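Local coordinates for protein serpin-12 (Manduca sexta, PDB 6CJ7) that probably inhibits serine proteases of larval hemolymph as a serpin and controls the prophenoloxidase activation system, at residues Q136-W141 with V166-V171. Residues are numbered along the deposited sequence; the frame is centred on the assembly and turned at random.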
ATOM      1  N   GLN A 136      -5.742   0.794  22.524  1.00 23.54           N
ATOM      2  CA  GLN A 136      -4.677   1.778  22.684  1.00 27.47           C
ATOM      3  C   GLN A 136      -3.299   1.125  22.658  1.00 23.42           C
ATOM      4  O   GLN A 136      -2.345   1.712  22.135  1.00 26.21           O
ATOM      5  CB  GLN A 136      -4.886   2.578  23.962  1.00 34.48           C
ATOM      6  CG  GLN A 136      -5.646   3.854  23.697  1.00 48.45           C
ATOM      7  CD  GLN A 136      -6.244   4.412  24.947  1.00 59.27           C
ATOM      8  OE1 GLN A 136      -7.406   4.824  24.977  1.00 56.25           O
ATOM      9  NE2 GLN A 136      -5.459   4.413  26.005  1.00 63.90           N
ATOM     10  N   ASN A 137      -3.166  -0.083  23.218  1.00 23.99           N
ATOM     11  CA  ASN A 137      -1.873  -0.760  23.154  1.00 27.29           C
ATOM     12  C   ASN A 137      -1.496  -1.109  21.719  1.00 25.02           C
ATOM     13  O   ASN A 137      -0.330  -0.966  21.324  1.00 24.79           O
ATOM     14  CB  ASN A 137      -1.888  -2.016  24.025  1.00 24.68           C
ATOM     15  CG  ASN A 137      -1.658  -1.708  25.490  1.00 29.87           C
ATOM     16  OD1 ASN A 137      -1.032  -0.701  25.834  1.00 37.68           O
ATOM     17  ND2 ASN A 137      -2.166  -2.569  26.361  1.00 36.56           N
ATOM     18  N   ILE A 138      -2.463  -1.556  20.922  1.00 20.96           N
ATOM     19  CA  ILE A 138      -2.175  -1.864  19.523  1.00 20.27           C
ATOM     20  C   ILE A 138      -1.816  -0.588  18.768  1.00 23.61           C
ATOM     21  O   ILE A 138      -0.831  -0.549  18.023  1.00 23.22           O
ATOM     22  CB  ILE A 138      -3.366  -2.586  18.872  1.00 20.96           C
ATOM     23  CG1 ILE A 138      -3.487  -4.010  19.447  1.00 21.11           C
ATOM     24  CG2 ILE A 138      -3.190  -2.628  17.357  1.00 21.44           C
ATOM     25  CD1 ILE A 138      -4.819  -4.682  19.131  1.00 23.86           C
ATOM     26  N   ASN A 139      -2.597   0.475  18.970  1.00 21.66           N
ATOM     27  CA  ASN A 139      -2.326   1.729  18.271  1.00 22.62           C
ATOM     28  C   ASN A 139      -0.977   2.307  18.671  1.00 27.26           C
ATOM     29  O   ASN A 139      -0.261   2.857  17.827  1.00 26.74           O
ATOM     30  CB  ASN A 139      -3.437   2.746  18.542  1.00 25.23           C
ATOM     31  CG  ASN A 139      -4.718   2.442  17.780  1.00 25.96           C
ATOM     32  OD1 ASN A 139      -4.687   1.858  16.700  1.00 28.34           O
ATOM     33  ND2 ASN A 139      -5.848   2.856  18.337  1.00 31.09           N
ATOM     34  N   SER A 140      -0.622   2.220  19.957  1.00 27.26           N
ATOM     35  CA  SER A 140       0.677   2.728  20.396  1.00 28.30           C
ATOM     36  C   SER A 140       1.818   1.955  19.747  1.00 28.67           C
ATOM     37  O   SER A 140       2.836   2.544  19.364  1.00 29.77           O
ATOM     38  CB  SER A 140       0.789   2.661  21.919  1.00 32.65           C
ATOM     39  OG  SER A 140       0.054   3.703  22.528  1.00 36.88           O
ATOM     40  N   TRP A 141       1.668   0.634  19.619  1.00 25.49           N
ATOM     41  CA  TRP A 141       2.689  -0.153  18.939  1.00 27.92           C
ATOM     42  C   TRP A 141       2.810   0.256  17.475  1.00 26.90           C
ATOM     43  O   TRP A 141       3.922   0.436  16.961  1.00 26.41           O
ATOM     44  CB  TRP A 141       2.390  -1.648  19.056  1.00 25.17           C
ATOM     45  CG  TRP A 141       3.390  -2.467  18.307  1.00 28.41           C
ATOM     46  CD1 TRP A 141       4.627  -2.851  18.743  1.00 31.64           C
ATOM     47  CD2 TRP A 141       3.263  -2.964  16.972  1.00 23.04           C
ATOM     48  NE1 TRP A 141       5.271  -3.570  17.766  1.00 30.69           N
ATOM     49  CE2 TRP A 141       4.458  -3.653  16.668  1.00 26.84           C
ATOM     50  CE3 TRP A 141       2.254  -2.899  16.005  1.00 24.16           C
ATOM     51  CZ2 TRP A 141       4.675  -4.262  15.435  1.00 24.92           C
ATOM     52  CZ3 TRP A 141       2.469  -3.516  14.781  1.00 25.46           C
ATOM     53  CH2 TRP A 141       3.671  -4.184  14.507  1.00 22.17           C
ATOM     54  N   VAL A 166      -6.897  -9.872  15.567  1.00 19.39           N
ATOM     55  CA  VAL A 166      -6.856  -8.585  14.884  1.00 20.54           C
ATOM     56  C   VAL A 166      -5.578  -8.551  14.064  1.00 21.54           C
ATOM     57  O   VAL A 166      -4.473  -8.609  14.619  1.00 19.56           O
ATOM     58  CB  VAL A 166      -6.897  -7.413  15.872  1.00 21.18           C
ATOM     59  CG1 VAL A 166      -6.729  -6.084  15.111  1.00 21.44           C
ATOM     60  CG2 VAL A 166      -8.192  -7.421  16.656  1.00 23.62           C
ATOM     61  N   MET A 167      -5.719  -8.458  12.747  1.00 19.84           N
ATOM     62  CA  MET A 167      -4.572  -8.337  11.868  1.00 16.71           C
ATOM     63  C   MET A 167      -4.365  -6.874  11.489  1.00 18.25           C
ATOM     64  O   MET A 167      -5.321  -6.188  11.112  1.00 18.75           O
ATOM     65  CB  MET A 167      -4.774  -9.218  10.639  1.00 19.34           C
ATOM     66  CG  MET A 167      -5.133 -10.667  11.045  1.00 31.85           C
ATOM     67  SD  MET A 167      -4.888 -11.781   9.689  1.00 41.70           S
ATOM     68  CE  MET A 167      -3.104 -11.903   9.658  1.00 35.64           C
ATOM     69  N   VAL A 168      -3.126  -6.396  11.613  1.00 17.23           N
ATOM     70  CA  VAL A 168      -2.777  -5.021  11.249  1.00 18.35           C
ATOM     71  C   VAL A 168      -1.595  -5.027  10.292  1.00 17.98           C
ATOM     72  O   VAL A 168      -0.605  -5.743  10.488  1.00 18.40           O
ATOM     73  CB  VAL A 168      -2.471  -4.125  12.477  1.00 20.54           C
ATOM     74  CG1 VAL A 168      -3.648  -4.045  13.392  1.00 21.26           C
ATOM     75  CG2 VAL A 168      -1.243  -4.597  13.224  1.00 28.67           C
ATOM     76  N   ASN A 169      -1.702  -4.233   9.232  1.00 18.12           N
ATOM     77  CA  ASN A 169      -0.603  -4.056   8.288  1.00 15.63           C
ATOM     78  C   ASN A 169      -0.629  -2.599   7.875  1.00 18.77           C
ATOM     79  O   ASN A 169      -1.587  -2.156   7.232  1.00 21.09           O
ATOM     80  CB  ASN A 169      -0.741  -4.976   7.080  1.00 18.63           C
ATOM     81  CG  ASN A 169      -0.672  -6.438   7.468  1.00 19.04           C
ATOM     82  OD1 ASN A 169      -1.690  -7.061   7.823  1.00 21.30           O
ATOM     83  ND2 ASN A 169       0.544  -6.994   7.433  1.00 21.90           N
ATOM     84  N   ALA A 170       0.378  -1.860   8.302  1.00 18.38           N
ATOM     85  CA  ALA A 170       0.427  -0.417   8.091  1.00 17.73           C
ATOM     86  C   ALA A 170       1.730  -0.059   7.398  1.00 21.21           C
ATOM     87  O   ALA A 170       2.744  -0.747   7.554  1.00 20.93           O
ATOM     88  CB  ALA A 170       0.305   0.314   9.425  1.00 21.38           C
ATOM     89  N   VAL A 171       1.707   1.019   6.617  1.00 19.07           N
ATOM     90  CA  VAL A 171       2.932   1.438   5.929  1.00 18.23           C
ATOM     91  C   VAL A 171       2.939   2.953   5.782  1.00 18.57           C
ATOM     92  O   VAL A 171       1.906   3.575   5.502  1.00 18.52           O
ATOM     93  CB  VAL A 171       3.088   0.728   4.567  1.00 21.98           C
ATOM     94  CG1 VAL A 171       1.980   1.111   3.618  1.00 25.49           C
ATOM     95  CG2 VAL A 171       4.456   1.047   3.962  1.00 22.97           C
TER
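The indole of Trp141 is the one flat group in this contact, and Val168 meets it obliquely at the six-membered ring, where CZ3 of Trp141 lies 4.2 Å from CG2 of Val168. With CG anti to the backbone N (chi1 177°), the six-membered ring is carried to within reach of Val168, and the indole also touches Asn98 of the neighbouring strand 92-102. The other methyl of Val168 serves Ile138, one helical turn back: CG1 of Val168 lies 4.2 Å from CG2 of Ile138. At chi1 -60°, CG1 of Val168 is anti to the carbonyl carbon and CG2 sits between the backbone N and that carbon, which splits the two methyls between Ile138 and Trp141. Phe100, also on strand 92-102, touches both Ile138 and Val168. On the opposite side of strand 165-174, Met167 and Asn169 pack against helix 40-51. By family topology helix 131-145 corresponds to helix F, lying on beta-sheet A, and strand 165-174 to s3A, beside which the reactive-centre loop inserts in inhibitory serpins. Between these two segments the touches are apolar and bury a modest 132 Å², so dispersion and burial hold them together, without the directionality that polar bonds would impose.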